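Local coordinates for uncharacterized protein (Borrelia turicatae, PDB 5VJ4) that is of unknown function but is probably a surface lipoprotein of a relapsing fever spirochete, differentially regulated in the tick-mammalian transmission cycle and possibly able to bind lipid, at residues A[267-272]-A[328-333]; A[289-294]-A[351-356]. All blocks are in the same frame, centred on the assembly; numbering follows the deposited sequence.

Contact 1: A[267-272]-A[328-333]; sequences NNVLNS and GTFKGF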
loop_
_atom_site.group_PDB
_atom_site.type_symbol
_atom_site.label_atom_id
_atom_site.label_comp_id
_atom_site.label_asym_id
_atom_site.label_seq_id
_atom_site.Cartn_x
_atom_site.Cartn_y
_atom_site.Cartn_z
ATOM N N ASN A 267 -3.298 -8.326 13.417
ATOM C CA ASN A 267 -1.872 -8.279 13.212
ATOM C C ASN A 267 -1.391 -8.740 11.843
ATOM O O ASN A 267 -0.371 -8.234 11.366
ATOM C CB ASN A 267 -1.139 -8.980 14.328
ATOM C CG ASN A 267 -1.137 -8.173 15.612
ATOM O OD1 ASN A 267 -0.836 -8.689 16.678
ATOM N ND2 ASN A 267 -1.465 -6.890 15.514
ATOM N N ASN A 268 -2.131 -9.660 11.203
ATOM C CA ASN A 268 -1.701 -10.115 9.903
ATOM C C ASN A 268 -1.803 -9.040 8.830
ATOM O O ASN A 268 -0.901 -8.910 7.985
ATOM C CB ASN A 268 -2.355 -11.413 9.428
ATOM C CG ASN A 268 -1.727 -11.910 8.100
ATOM O OD1 ASN A 268 -2.347 -12.618 7.301
ATOM N ND2 ASN A 268 -0.483 -11.496 7.847
ATOM N N VAL A 269 -2.866 -8.250 8.864
ATOM C CA VAL A 269 -2.950 -7.166 7.866
ATOM C C VAL A 269 -1.846 -6.146 8.074
ATOM O O VAL A 269 -1.255 -5.673 7.095
ATOM C CB VAL A 269 -4.330 -6.508 7.706
ATOM C CG1 VAL A 269 -5.344 -7.541 7.309
ATOM C CG2 VAL A 269 -4.794 -6.031 9.016
ATOM N N LEU A 270 -1.513 -5.868 9.332
ATOM C CA LEU A 270 -0.411 -4.959 9.590
ATOM C C LEU A 270 0.863 -5.473 8.952
ATOM O O LEU A 270 1.551 -4.738 8.277
ATOM C CB LEU A 270 -0.197 -4.770 11.067
ATOM C CG LEU A 270 -1.316 -4.187 11.923
ATOM C CD1 LEU A 270 -0.764 -3.730 13.261
ATOM C CD2 LEU A 270 -2.042 -3.032 11.282
ATOM N N ASN A 271 1.141 -6.754 9.150
ATOM C CA ASN A 271 2.326 -7.330 8.584
ATOM C C ASN A 271 2.319 -7.419 7.084
ATOM O O ASN A 271 3.372 -7.327 6.450
ATOM C CB ASN A 271 2.701 -8.648 9.235
ATOM C CG ASN A 271 3.724 -8.441 10.368
ATOM O OD1 ASN A 271 4.929 -8.562 10.146
ATOM N ND2 ASN A 271 3.250 -8.064 11.570
ATOM N N SER A 272 1.142 -7.556 6.497
ATOM C CA SER A 272 1.117 -7.707 5.045
ATOM C C SER A 272 1.435 -6.356 4.411
ATOM O O SER A 272 2.226 -6.224 3.454
ATOM C CB SER A 272 -0.238 -8.205 4.582
ATOM O OG SER A 272 -0.722 -9.207 5.447
ATOM N N GLY A 328 -14.530 -2.127 8.784
ATOM C CA GLY A 328 -14.774 -2.567 7.397
ATOM C C GLY A 328 -13.502 -2.772 6.569
ATOM O O GLY A 328 -13.410 -3.705 5.768
ATOM N N THR A 329 -12.513 -1.903 6.754
ATOM C CA THR A 329 -11.352 -1.988 5.908
ATOM C C THR A 329 -10.495 -3.178 6.353
ATOM O O THR A 329 -9.923 -3.884 5.524
ATOM C CB THR A 329 -10.591 -0.637 5.792
ATOM O OG1 THR A 329 -9.742 -0.659 4.640
ATOM C CG2 THR A 329 -9.736 -0.343 7.011
ATOM N N PHE A 330 -10.440 -3.429 7.649
ATOM C CA PHE A 330 -9.675 -4.584 8.114
ATOM C C PHE A 330 -10.338 -5.912 7.746
ATOM O O PHE A 330 -9.669 -6.830 7.278
ATOM C CB PHE A 330 -9.445 -4.513 9.607
ATOM C CG PHE A 330 -8.280 -3.695 9.968
ATOM C CD1 PHE A 330 -7.028 -4.234 9.906
ATOM C CD2 PHE A 330 -8.422 -2.357 10.324
ATOM C CE1 PHE A 330 -5.905 -3.476 10.191
ATOM C CE2 PHE A 330 -7.319 -1.597 10.636
ATOM C CZ PHE A 330 -6.048 -2.170 10.567
ATOM N N LYS A 331 -11.651 -6.000 7.954
ATOM C CA LYS A 331 -12.387 -7.198 7.621
ATOM C C LYS A 331 -12.223 -7.502 6.119
ATOM O O LYS A 331 -11.774 -8.585 5.725
ATOM C CB LYS A 331 -13.864 -7.084 8.032
ATOM C CG LYS A 331 -14.751 -8.102 7.314
ATOM C CD LYS A 331 -16.147 -8.307 7.886
ATOM C CE LYS A 331 -16.662 -9.689 7.494
ATOM N NZ LYS A 331 -18.137 -9.751 7.292
ATOM N N GLY A 332 -12.562 -6.532 5.292
ATOM C CA GLY A 332 -12.427 -6.691 3.868
ATOM C C GLY A 332 -11.020 -7.093 3.476
ATOM O O GLY A 332 -10.819 -7.770 2.463
ATOM N N PHE A 333 -10.037 -6.699 4.278
ATOM C CA PHE A 333 -8.682 -7.044 3.928
ATOM C C PHE A 333 -8.471 -8.535 4.158
ATOM O O PHE A 333 -8.111 -9.244 3.232
ATOM C CB PHE A 333 -7.708 -6.230 4.735
ATOM C CG PHE A 333 -6.305 -6.312 4.244
ATOM C CD1 PHE A 333 -5.555 -7.477 4.395
ATOM C CD2 PHE A 333 -5.708 -5.205 3.651
ATOM C CE1 PHE A 333 -4.243 -7.543 3.952
ATOM C CE2 PHE A 333 -4.397 -5.261 3.194
ATOM C CZ PHE A 333 -3.660 -6.433 3.341
#
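V269 is the bump here, and two phenylalanines one turn apart on the other helix, F330 and F333, form the hollow that takes it. Segments 267-272 and 328-333 cross at 80°, their axes 10.2 Å apart, so the contact is a compact patch rather than a long seam. The CA atoms of V269 and F333 are 7.0 Å apart, the nearest such pair, and both CB atoms are aimed at the opposite helix.

The branches of V269 divide the work. CB lies over one face of the F333 ring, 4.0 Å from the ring centroid and displaced toward the rim, a CH-pi contact. CG2, sitting between its own backbone N and carbonyl carbon, is placed in plane at the edge of the F330 ring, and CG1 lies on the F333 side; both methyls are modelled too close to their rings, so only their placement counts. The two phenyls reach this position by different first torsions: F333 has CG anti to its backbone N, F330 has CG anti to its carbonyl carbon.

Two smaller bumps close the ends of the hollow. L270 starts out pointing away, but its CD2 swings back to the edge of the F330 ring, 4.0 Å from CE1. At the far end, CB of S272 meets CZ of F333 at 4.0 Å. The S272 hydroxyl is turned back on its own helix, where OG gives a hydrogen bond of 2.6 Å to N268 O.

This is a steep helix-helix crossing in an all-helical fold, beside the subunit interface: Y276 of the second subunit packs on F333, and R188 of that subunit binds N271 O. Within the chain, F266 and M281 of helix 263-301 and V256 of helix 243-256 touch F330.

Contact 2: A[289-294]-A[351-356]; sequences KIEHDE and YFIILK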
loop_
_atom_site.group_PDB
_atom_site.type_symbol
_atom_site.label_atom_id
_atom_site.label_comp_id
_atom_site.label_asym_id
_atom_site.label_seq_id
_atom_site.Cartn_x
_atom_site.Cartn_y
_atom_site.Cartn_z
ATOM N N LYS A 289 -8.677 11.761 15.589
ATOM C CA LYS A 289 -8.922 11.668 16.996
ATOM C C LYS A 289 -8.754 13.043 17.596
ATOM O O LYS A 289 -9.597 13.451 18.376
ATOM C CB LYS A 289 -7.968 10.682 17.630
ATOM C CG LYS A 289 -7.729 10.915 19.115
ATOM C CD LYS A 289 -6.902 9.798 19.747
ATOM C CE LYS A 289 -7.469 9.401 21.110
ATOM N NZ LYS A 289 -6.619 9.753 22.275
ATOM N N ILE A 290 -7.691 13.759 17.224
ATOM C CA ILE A 290 -7.449 15.083 17.819
ATOM C C ILE A 290 -8.526 16.072 17.430
ATOM O O ILE A 290 -9.003 16.803 18.281
ATOM C CB ILE A 290 -6.044 15.614 17.569
ATOM C CG1 ILE A 290 -5.078 14.750 18.383
ATOM C CG2 ILE A 290 -5.895 16.995 18.137
ATOM C CD1 ILE A 290 -3.600 14.978 18.149
ATOM N N GLU A 291 -8.951 16.045 16.177
ATOM C CA GLU A 291 -9.983 16.969 15.744
ATOM C C GLU A 291 -11.315 16.705 16.381
ATOM O O GLU A 291 -12.035 17.637 16.710
ATOM C CB GLU A 291 -10.121 17.035 14.216
ATOM C CG GLU A 291 -8.974 17.790 13.564
ATOM C CD GLU A 291 -8.608 19.062 14.313
ATOM O OE1 GLU A 291 -9.542 19.798 14.711
ATOM O OE2 GLU A 291 -7.391 19.310 14.512
ATOM N N HIS A 292 -11.639 15.436 16.564
ATOM C CA HIS A 292 -12.900 15.052 17.181
ATOM C C HIS A 292 -12.959 15.607 18.609
ATOM O O HIS A 292 -13.972 16.141 19.037
ATOM C CB HIS A 292 -13.009 13.539 17.165
ATOM C CG HIS A 292 -14.022 12.988 18.112
ATOM N ND1 HIS A 292 -13.752 12.744 19.451
ATOM C CD2 HIS A 292 -15.302 12.589 17.904
ATOM C CE1 HIS A 292 -14.835 12.254 20.028
ATOM N NE2 HIS A 292 -15.786 12.142 19.110
ATOM N N ASP A 293 -11.863 15.500 19.336
ATOM C CA ASP A 293 -11.839 16.034 20.691
ATOM C C ASP A 293 -12.024 17.512 20.728
ATOM O O ASP A 293 -12.732 18.004 21.581
ATOM C CB ASP A 293 -10.573 15.625 21.414
ATOM C CG ASP A 293 -10.464 14.116 21.531
ATOM O OD1 ASP A 293 -11.300 13.399 20.910
ATOM O OD2 ASP A 293 -9.553 13.645 22.237
ATOM N N GLU A 294 -11.405 18.232 19.794
ATOM C CA GLU A 294 -11.623 19.673 19.693
ATOM C C GLU A 294 -13.097 19.968 19.509
ATOM O O GLU A 294 -13.634 20.857 20.173
ATOM C CB GLU A 294 -10.828 20.286 18.542
ATOM C CG GLU A 294 -9.317 20.174 18.639
ATOM C CD GLU A 294 -8.723 20.848 19.860
ATOM O OE1 GLU A 294 -9.379 21.739 20.447
ATOM O OE2 GLU A 294 -7.578 20.492 20.221
ATOM N N TYR A 351 -14.530 16.867 8.372
ATOM C CA TYR A 351 -15.862 16.861 8.984
ATOM C C TYR A 351 -15.816 17.361 10.426
ATOM O O TYR A 351 -16.606 18.228 10.800
ATOM C CB TYR A 351 -16.528 15.498 8.863
ATOM C CG TYR A 351 -17.039 15.168 7.466
ATOM C CD1 TYR A 351 -16.692 15.946 6.347
ATOM C CD2 TYR A 351 -17.849 14.051 7.257
ATOM C CE1 TYR A 351 -17.154 15.621 5.075
ATOM C CE2 TYR A 351 -18.321 13.717 5.988
ATOM C CZ TYR A 351 -17.971 14.501 4.901
ATOM O OH TYR A 351 -18.442 14.176 3.649
ATOM N N PHE A 352 -14.849 16.883 11.200
ATOM C CA PHE A 352 -14.718 17.326 12.584
ATOM C C PHE A 352 -14.299 18.775 12.726
ATOM O O PHE A 352 -14.663 19.424 13.710
ATOM C CB PHE A 352 -13.771 16.427 13.398
ATOM C CG PHE A 352 -14.360 15.105 13.740
ATOM C CD1 PHE A 352 -15.510 15.025 14.505
ATOM C CD2 PHE A 352 -13.779 13.927 13.289
ATOM C CE1 PHE A 352 -16.068 13.796 14.819
ATOM C CE2 PHE A 352 -14.336 12.696 13.591
ATOM C CZ PHE A 352 -15.476 12.631 14.361
ATOM N N ILE A 353 -13.510 19.266 11.778
ATOM C CA ILE A 353 -13.016 20.641 11.849
ATOM C C ILE A 353 -14.182 21.593 11.567
ATOM O O ILE A 353 -14.440 22.517 12.346
ATOM C CB ILE A 353 -11.820 20.872 10.901
ATOM C CG1 ILE A 353 -10.576 20.255 11.522
ATOM C CG2 ILE A 353 -11.551 22.353 10.693
ATOM C CD1 ILE A 353 -9.365 20.188 10.607
ATOM N N ILE A 354 -14.894 21.334 10.472
ATOM C CA ILE A 354 -16.119 22.056 10.167
ATOM C C ILE A 354 -17.041 22.038 11.374
ATOM O O ILE A 354 -17.478 23.091 11.830
ATOM C CB ILE A 354 -16.802 21.468 8.926
ATOM C CG1 ILE A 354 -16.027 21.888 7.670
ATOM C CG2 ILE A 354 -18.270 21.857 8.862
ATOM C CD1 ILE A 354 -16.134 20.898 6.518
ATOM N N LEU A 355 -17.282 20.846 11.913
ATOM C CA LEU A 355 -18.127 20.718 13.077
ATOM C C LEU A 355 -17.643 21.580 14.250
ATOM O O LEU A 355 -18.448 22.162 14.952
ATOM C CB LEU A 355 -18.245 19.267 13.503
ATOM C CG LEU A 355 -19.291 19.072 14.606
ATOM C CD1 LEU A 355 -20.708 19.123 14.049
ATOM C CD2 LEU A 355 -19.041 17.801 15.398
ATOM N N LYS A 356 -16.339 21.667 14.461
ATOM C CA LYS A 356 -15.835 22.519 15.529
ATOM C C LYS A 356 -16.177 23.977 15.265
ATOM O O LYS A 356 -16.629 24.676 16.172
ATOM C CB LYS A 356 -14.320 22.355 15.746
ATOM C CG LYS A 356 -13.767 23.428 16.676
ATOM C CD LYS A 356 -12.358 23.242 17.205
ATOM C CE LYS A 356 -11.284 23.080 16.139
ATOM N NZ LYS A 356 -11.471 23.939 14.944
#
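H292 and F352 carry this contact, lying side by side and pointing the same way; segments 289-294 and 351-356 run nearly parallel, 18° apart. The first torsion of H292 puts CG anti to the backbone N (chi1 162°), and this sets CB squarely over the centre of the F352 ring, 3.7 Å from its centroid. Beyond CB the imidazole stands nearly perpendicular to the phenyl, its CD2 edge toward the phenyl face in an offset edge-to-face pair with centroids 5.0 Å apart. On its other flank ND1 donates to D293 OD1 in the ring plane, 2.9 Å long and almost straight at 173°, which should fix the rotation of the imidazole and could help stabilise a protonated state.

E291 takes a different course. Its CB meets F352 CB at 3.8 Å, then the chain bends at chi2 so that CG lies against I353 CG1, 3.6 Å away. K356 leaves its backbone extended but folds at chi3 and chi4, laying CD on E294 CB at 3.6 Å. Its NZ stays 4.6 Å from E291 OE1, too far for a salt bridge, though the opposite charges may attract weakly.

With L315 of helix 308-334 touching the side chains of both H292 and F352, the contact is consistent with side-by-side packing in a helical bundle of 263-301, 308-334 and 345-365.

Overall arrangement
From the N-terminal side, helix 263-301 supplies one segment to each contact: 267-272 near its start and 289-294 further on, running in very different directions. The chain then returns along helix 308-334, and contact 1 closes when 328-333, near the end of that helix, reaches 267-272, enclosing 55 residues. After a short connection helix 345-365 brings 351-356 to 289-294, and contact 2 closes over 56 residues. The two loops cross rather than nest, their segments alternating along the chain. With centres 26 Å apart and nothing touching, they bind helix 263-301 at separate points to the two helices that follow it.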